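Local coordinates for protein D-glycero-D-manno-heptose 1-phosphate kinase (Bacteroides thetaiotaomicron, PDB 3K85) that probably acts as an ATP-dependent sugar kinase of the GHMP family, phosphorylating D-glycero-D-manno-heptose 1-phosphate or a related sugar, at residues Leu195-Val200 with Val307-Lys312; Leu143-Glu148 with Gly156-Gln161. All blocks are in the same frame, centred on the assembly; numbering follows the deposited sequence.

Interaction 1 of 2, residues Leu195-Val200 with Val307-Lys312; sequences LESSMV and VEPTRK
Lys312 NZ meets the Met199 carbonyl oxygen only 18° from the carbonyl plane, whereas Val307 N approaches the Ser198 carbonyl oxygen well off its plane, at 34°. At the rim of the Pro309 ring, CG lies 3.3 Å from Ser198 OG and 3.7 Å from Ser197 OG. Both hydroxyls are hydrogen-bonded to the Glu194 carbonyl in helix 189-197; serine suits these sites because it is small enough to admit the proline, which itself suits the first turn of helix 309-320, where a backbone N-H is not needed.

The 2.7 Å bond from Val307 N to Ser198 O carries the antiparallel pairing of strands 199-202 and 303-306 one step further. Beside this bond, Val200 CG2 packs 3.9 Å from Val307 CG1.

With CG anti to its backbone N (chi1 174°) and the chain extended beyond, Lys312 lays CD 3.2 Å from Ser197 O and carries NZ to Met199 O at 2.8 Å and, weakly, to Glu196 O at 3.2 Å. An alanine here would probably leave the Met199 carbonyl without this donor and open a gap beside Val200 CG2. The ammonium beside the C-terminal end of helix 189-197 probably interacts favourably with the helix dipole; charge, backbone pairing and aliphatic packing are together consistent with a well-held helix-to-strand turn.

Interaction 2 of 2, residues Leu143-Glu148 with Gly156-Gln161; sequences LAYEIE and GGKQDQ
Tyr145 holds CG anti to its backbone N (chi1 179°), and its ring lies against Gly157 and Lys158. Gln161 answers with a bend at chi2 (82°), which turns CD back over the Tyr145 backbone; its CG packs 3.8 Å from Ala144 CB, and its NE2 comes 3.5 Å from Tyr145 CA. The amide plane stands 65° from the tyrosine ring, with Gln161 CD near the ring plane, at its edge.

Also near the ring plane, at CE1 of Tyr145, is the Gly157 carbonyl oxygen, 3.1 Å from that atom, a close polar contact with the weakly positive C-H rim. Lys158 CG comes 3.5 Å from Tyr145 CE1, and the aliphatic start of the lysine chain runs against the ring obliquely. A tyrosine fits because its long flat ring spans the gap between the helix and the turn.

The turn belongs to the Gly-Gly-x-x-Asp-Gln sequence at 156-161, which leads into helix 159-166 with Lys158 as N-cap residue. This is the N-terminal domain of a GHMP kinase. The backbone of Gly156 takes angles at which a CB would collide with the preceding carbonyl oxygen, so only glycine is comfortable at this position.

Farther along the helix, Glu148 reaches out through an extended chain and sets OE1 2.9 Å from Gln161 NE2, but the angle is too poor for a hydrogen bond. Its carboxylate is instead gripped from helix 115-131, OE1 by Ser117 OG and OE2 by Ser116 OG. Lys158 NZ is likewise held outside the contact, by Asp20 O and the hydroxyls of Ser22 and Ser25.

In the fold
The contacts lie in separate parts of the kinase and do not touch: their centres are 31 Å apart and their nearest atoms about 13 Å. They follow each other along the chain, interaction 2 closing before interaction 1 opens. Interaction 2, whose centre lies about 10 Å from the centre of the chain, joins helices of the N-terminal domain beside the start of helix 115-131, which follows the glycine-rich loop that in GHMP kinases binds the ATP phosphates. Interaction 1, its centre about 22 Å from the chain centre, ties helices 189-197 and 309-320 to the three-stranded antiparallel sheet and is structural packing. Residues 307-312 belong to the C-terminal family region.

Interaction 1 of 2, residues Leu195-Val200 with Val307-Lys312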
loop_
_atom_site.group_PDB
_atom_site.type_symbol
_atom_site.label_atom_id
_atom_site.label_comp_id
_atom_site.label_asym_id
_atom_site.label_seq_id
_atom_site.Cartn_x
_atom_site.Cartn_y
_atom_site.Cartn_z
ATOM N N LEU A 195 -7.566 -1.950 15.134
ATOM C CA LEU A 195 -8.813 -1.475 14.557
ATOM C C LEU A 195 -9.911 -2.527 14.703
ATOM O O LEU A 195 -11.054 -2.192 15.019
ATOM C CB LEU A 195 -8.629 -1.117 13.074
ATOM C CG LEU A 195 -9.764 -0.285 12.458
ATOM C CD1 LEU A 195 -9.702 1.152 12.983
ATOM C CD2 LEU A 195 -9.654 -0.291 10.949
ATOM N N GLU A 196 -9.571 -3.794 14.473
ATOM C CA GLU A 196 -10.563 -4.858 14.592
ATOM C C GLU A 196 -11.112 -4.988 16.014
ATOM O O GLU A 196 -12.304 -5.224 16.195
ATOM C CB GLU A 196 -9.988 -6.203 14.137
ATOM C CG GLU A 196 -9.598 -6.234 12.665
ATOM C CD GLU A 196 -9.047 -7.579 12.218
ATOM O OE1 GLU A 196 -8.200 -8.154 12.940
ATOM O OE2 GLU A 196 -9.450 -8.054 11.139
ATOM N N SER A 197 -10.265 -4.830 17.026
ATOM C CA SER A 197 -10.757 -4.940 18.403
ATOM C C SER A 197 -11.473 -3.659 18.860
ATOM O O SER A 197 -12.079 -3.623 19.930
ATOM C CB SER A 197 -9.608 -5.278 19.358
ATOM O OG SER A 197 -8.605 -4.289 19.323
ATOM N N SER A 198 -11.403 -2.624 18.023
ATOM C CA SER A 198 -12.033 -1.339 18.294
ATOM C C SER A 198 -13.321 -1.162 17.487
ATOM O O SER A 198 -13.916 -0.087 17.503
ATOM C CB SER A 198 -11.083 -0.191 17.935
ATOM O OG SER A 198 -9.916 -0.192 18.730
HETATM N N MSE A 199 -13.764 -2.198 16.786
HETATM C CA MSE A 199 -14.977 -2.051 15.981
HETATM C C MSE A 199 -16.077 -3.079 16.140
HETATM O O MSE A 199 -15.834 -4.269 16.340
HETATM C CB MSE A 199 -14.619 -1.964 14.500
HETATM C CG MSE A 199 -14.070 -0.627 14.080
HETATM SE SE MSE A 199 -13.413 -0.666 12.264
HETATM C CE MSE A 199 -14.963 -1.452 11.392
ATOM N N VAL A 200 -17.305 -2.593 16.022
ATOM C CA VAL A 200 -18.480 -3.435 16.128
ATOM C C VAL A 200 -19.369 -3.220 14.895
ATOM O O VAL A 200 -19.691 -2.085 14.539
ATOM C CB VAL A 200 -19.284 -3.098 17.405
ATOM C CG1 VAL A 200 -20.361 -4.152 17.639
ATOM C CG2 VAL A 200 -18.352 -3.018 18.596
ATOM N N VAL A 307 -15.275 1.551 19.163
ATOM C CA VAL A 307 -15.178 1.582 20.618
ATOM C C VAL A 307 -13.807 1.178 21.172
ATOM O O VAL A 307 -13.019 0.501 20.504
ATOM C CB VAL A 307 -16.262 0.663 21.240
ATOM C CG1 VAL A 307 -16.030 -0.776 20.808
ATOM C CG2 VAL A 307 -16.259 0.786 22.750
ATOM N N GLU A 308 -13.524 1.622 22.396
ATOM C CA GLU A 308 -12.275 1.295 23.074
ATOM C C GLU A 308 -12.295 -0.217 23.228
ATOM O O GLU A 308 -13.298 -0.783 23.672
ATOM C CB GLU A 308 -12.243 1.937 24.460
ATOM C CG GLU A 308 -11.071 2.857 24.723
ATOM C CD GLU A 308 -11.215 3.583 26.048
ATOM O OE1 GLU A 308 -12.223 4.302 26.216
ATOM O OE2 GLU A 308 -10.333 3.436 26.922
ATOM N N PRO A 309 -11.194 -0.892 22.863
ATOM C CA PRO A 309 -11.094 -2.352 22.960
ATOM C C PRO A 309 -11.573 -2.964 24.286
ATOM O O PRO A 309 -12.359 -3.915 24.288
ATOM C CB PRO A 309 -9.613 -2.604 22.698
ATOM C CG PRO A 309 -9.281 -1.535 21.705
ATOM C CD PRO A 309 -9.953 -0.323 22.310
ATOM N N THR A 310 -11.105 -2.420 25.406
ATOM C CA THR A 310 -11.484 -2.936 26.726
ATOM C C THR A 310 -12.971 -2.755 27.028
ATOM O O THR A 310 -13.478 -3.268 28.029
ATOM C CB THR A 310 -10.673 -2.252 27.857
ATOM O OG1 THR A 310 -10.889 -0.836 27.812
ATOM C CG2 THR A 310 -9.184 -2.535 27.701
ATOM N N ARG A 311 -13.668 -2.019 26.167
ATOM C CA ARG A 311 -15.094 -1.787 26.355
ATOM C C ARG A 311 -15.922 -2.400 25.234
ATOM O O ARG A 311 -17.147 -2.331 25.262
ATOM C CB ARG A 311 -15.388 -0.282 26.442
ATOM C CG ARG A 311 -14.800 0.391 27.671
ATOM C CD ARG A 311 -14.992 1.905 27.657
ATOM N NE ARG A 311 -16.398 2.310 27.668
ATOM C CZ ARG A 311 -17.292 1.923 28.578
ATOM N NH1 ARG A 311 -16.939 1.105 29.569
ATOM N NH2 ARG A 311 -18.542 2.371 28.508
ATOM N N LYS A 312 -15.263 -3.011 24.255
ATOM C CA LYS A 312 -15.989 -3.600 23.142
ATOM C C LYS A 312 -17.010 -4.658 23.552
ATOM O O LYS A 312 -18.159 -4.609 23.110
ATOM C CB LYS A 312 -15.021 -4.194 22.110
ATOM C CG LYS A 312 -15.736 -4.946 20.983
ATOM C CD LYS A 312 -14.805 -5.381 19.861
ATOM C CE LYS A 312 -15.536 -6.309 18.902
ATOM N NZ LYS A 312 -14.827 -6.519 17.600
#

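Interaction 2 of 2, residues Leu143-Glu148 with Gly156-Gln161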
loop_
_atom_site.group_PDB
_atom_site.type_symbol
_atom_site.label_atom_id
_atom_site.label_comp_id
_atom_site.label_asym_id
_atom_site.label_seq_id
_atom_site.Cartn_x
_atom_site.Cartn_y
_atom_site.Cartn_z
ATOM N N LEU A 143 -15.250 -3.629 -15.852
ATOM C CA LEU A 143 -16.230 -4.462 -16.528
ATOM C C LEU A 143 -17.416 -4.750 -15.609
ATOM O O LEU A 143 -18.556 -4.839 -16.066
ATOM C CB LEU A 143 -15.606 -5.780 -16.976
ATOM C CG LEU A 143 -16.587 -6.742 -17.650
ATOM C CD1 LEU A 143 -17.306 -6.050 -18.818
ATOM C CD2 LEU A 143 -15.828 -7.951 -18.139
ATOM N N ALA A 144 -17.138 -4.889 -14.315
ATOM C CA ALA A 144 -18.176 -5.174 -13.336
ATOM C C ALA A 144 -19.099 -3.976 -13.176
ATOM O O ALA A 144 -20.317 -4.130 -13.063
ATOM C CB ALA A 144 -17.547 -5.541 -11.987
ATOM N N TYR A 145 -18.512 -2.783 -13.158
ATOM C CA TYR A 145 -19.280 -1.556 -13.020
ATOM C C TYR A 145 -20.167 -1.397 -14.244
ATOM O O TYR A 145 -21.311 -0.955 -14.140
ATOM C CB TYR A 145 -18.352 -0.350 -12.928
ATOM C CG TYR A 145 -19.068 0.975 -12.801
ATOM C CD1 TYR A 145 -19.582 1.398 -11.576
ATOM C CD2 TYR A 145 -19.215 1.819 -13.906
ATOM C CE1 TYR A 145 -20.221 2.637 -11.446
ATOM C CE2 TYR A 145 -19.855 3.058 -13.795
ATOM C CZ TYR A 145 -20.354 3.465 -12.561
ATOM O OH TYR A 145 -20.966 4.700 -12.437
ATOM N N GLU A 146 -19.635 -1.760 -15.405
ATOM C CA GLU A 146 -20.396 -1.632 -16.633
ATOM C C GLU A 146 -21.545 -2.626 -16.754
ATOM O O GLU A 146 -22.621 -2.263 -17.238
ATOM C CB GLU A 146 -19.465 -1.726 -17.843
ATOM C CG GLU A 146 -18.865 -0.373 -18.199
ATOM C CD GLU A 146 -17.896 -0.438 -19.355
ATOM O OE1 GLU A 146 -18.237 -1.063 -20.383
ATOM O OE2 GLU A 146 -16.796 0.147 -19.238
ATOM N N ILE A 147 -21.338 -3.863 -16.308
ATOM C CA ILE A 147 -22.397 -4.861 -16.380
ATOM C C ILE A 147 -23.530 -4.482 -15.444
ATOM O O ILE A 147 -24.700 -4.491 -15.821
ATOM C CB ILE A 147 -21.909 -6.250 -15.959
ATOM C CG1 ILE A 147 -20.939 -6.810 -16.989
ATOM C CG2 ILE A 147 -23.096 -7.191 -15.804
ATOM C CD1 ILE A 147 -20.255 -8.086 -16.516
ATOM N N GLU A 148 -23.169 -4.139 -14.217
ATOM C CA GLU A 148 -24.147 -3.791 -13.200
ATOM C C GLU A 148 -24.851 -2.458 -13.437
ATOM O O GLU A 148 -26.075 -2.390 -13.460
ATOM C CB GLU A 148 -23.453 -3.806 -11.835
ATOM C CG GLU A 148 -24.259 -3.282 -10.658
ATOM C CD GLU A 148 -23.601 -3.625 -9.320
ATOM O OE1 GLU A 148 -22.351 -3.735 -9.282
ATOM O OE2 GLU A 148 -24.328 -3.771 -8.309
ATOM N N GLY A 156 -25.735 3.370 -8.578
ATOM C CA GLY A 156 -24.775 3.300 -7.486
ATOM C C GLY A 156 -23.401 3.882 -7.790
ATOM O O GLY A 156 -23.146 4.348 -8.907
ATOM N N GLY A 157 -22.519 3.845 -6.786
ATOM C CA GLY A 157 -21.166 4.361 -6.933
ATOM C C GLY A 157 -20.175 3.430 -7.620
ATOM O O GLY A 157 -20.556 2.557 -8.397
ATOM N N LYS A 158 -18.889 3.602 -7.328
ATOM C CA LYS A 158 -17.872 2.777 -7.968
ATOM C C LYS A 158 -16.966 2.056 -6.977
ATOM O O LYS A 158 -16.333 1.059 -7.316
ATOM C CB LYS A 158 -17.002 3.644 -8.884
ATOM C CG LYS A 158 -17.782 4.605 -9.784
ATOM C CD LYS A 158 -16.845 5.570 -10.497
ATOM C CE LYS A 158 -17.605 6.656 -11.274
ATOM N NZ LYS A 158 -18.305 7.645 -10.391
ATOM N N GLN A 159 -16.905 2.550 -5.752
ATOM C CA GLN A 159 -16.023 1.948 -4.768
ATOM C C GLN A 159 -16.183 0.433 -4.584
ATOM O O GLN A 159 -15.180 -0.283 -4.467
ATOM C CB GLN A 159 -16.148 2.673 -3.421
ATOM C CG GLN A 159 -17.440 2.440 -2.666
ATOM C CD GLN A 159 -17.319 2.862 -1.223
ATOM O OE1 GLN A 159 -16.364 2.486 -0.541
ATOM N NE2 GLN A 159 -18.281 3.642 -0.742
ATOM N N ASP A 160 -17.427 -0.046 -4.592
ATOM C CA ASP A 160 -17.736 -1.467 -4.417
ATOM C C ASP A 160 -17.077 -2.408 -5.411
ATOM O O ASP A 160 -16.507 -3.424 -5.021
ATOM C CB ASP A 160 -19.249 -1.702 -4.471
ATOM C CG ASP A 160 -19.988 -0.992 -3.362
ATOM O OD1 ASP A 160 -19.331 -0.300 -2.545
ATOM O OD2 ASP A 160 -21.231 -1.125 -3.312
ATOM N N GLN A 161 -17.163 -2.100 -6.695
ATOM C CA GLN A 161 -16.550 -2.987 -7.676
ATOM C C GLN A 161 -15.037 -3.105 -7.476
ATOM O O GLN A 161 -14.471 -4.201 -7.518
ATOM C CB GLN A 161 -16.831 -2.506 -9.107
ATOM C CG GLN A 161 -18.268 -2.714 -9.584
ATOM C CD GLN A 161 -19.224 -1.627 -9.114
ATOM O OE1 GLN A 161 -18.903 -0.822 -8.243
ATOM N NE2 GLN A 161 -20.417 -1.609 -9.699
#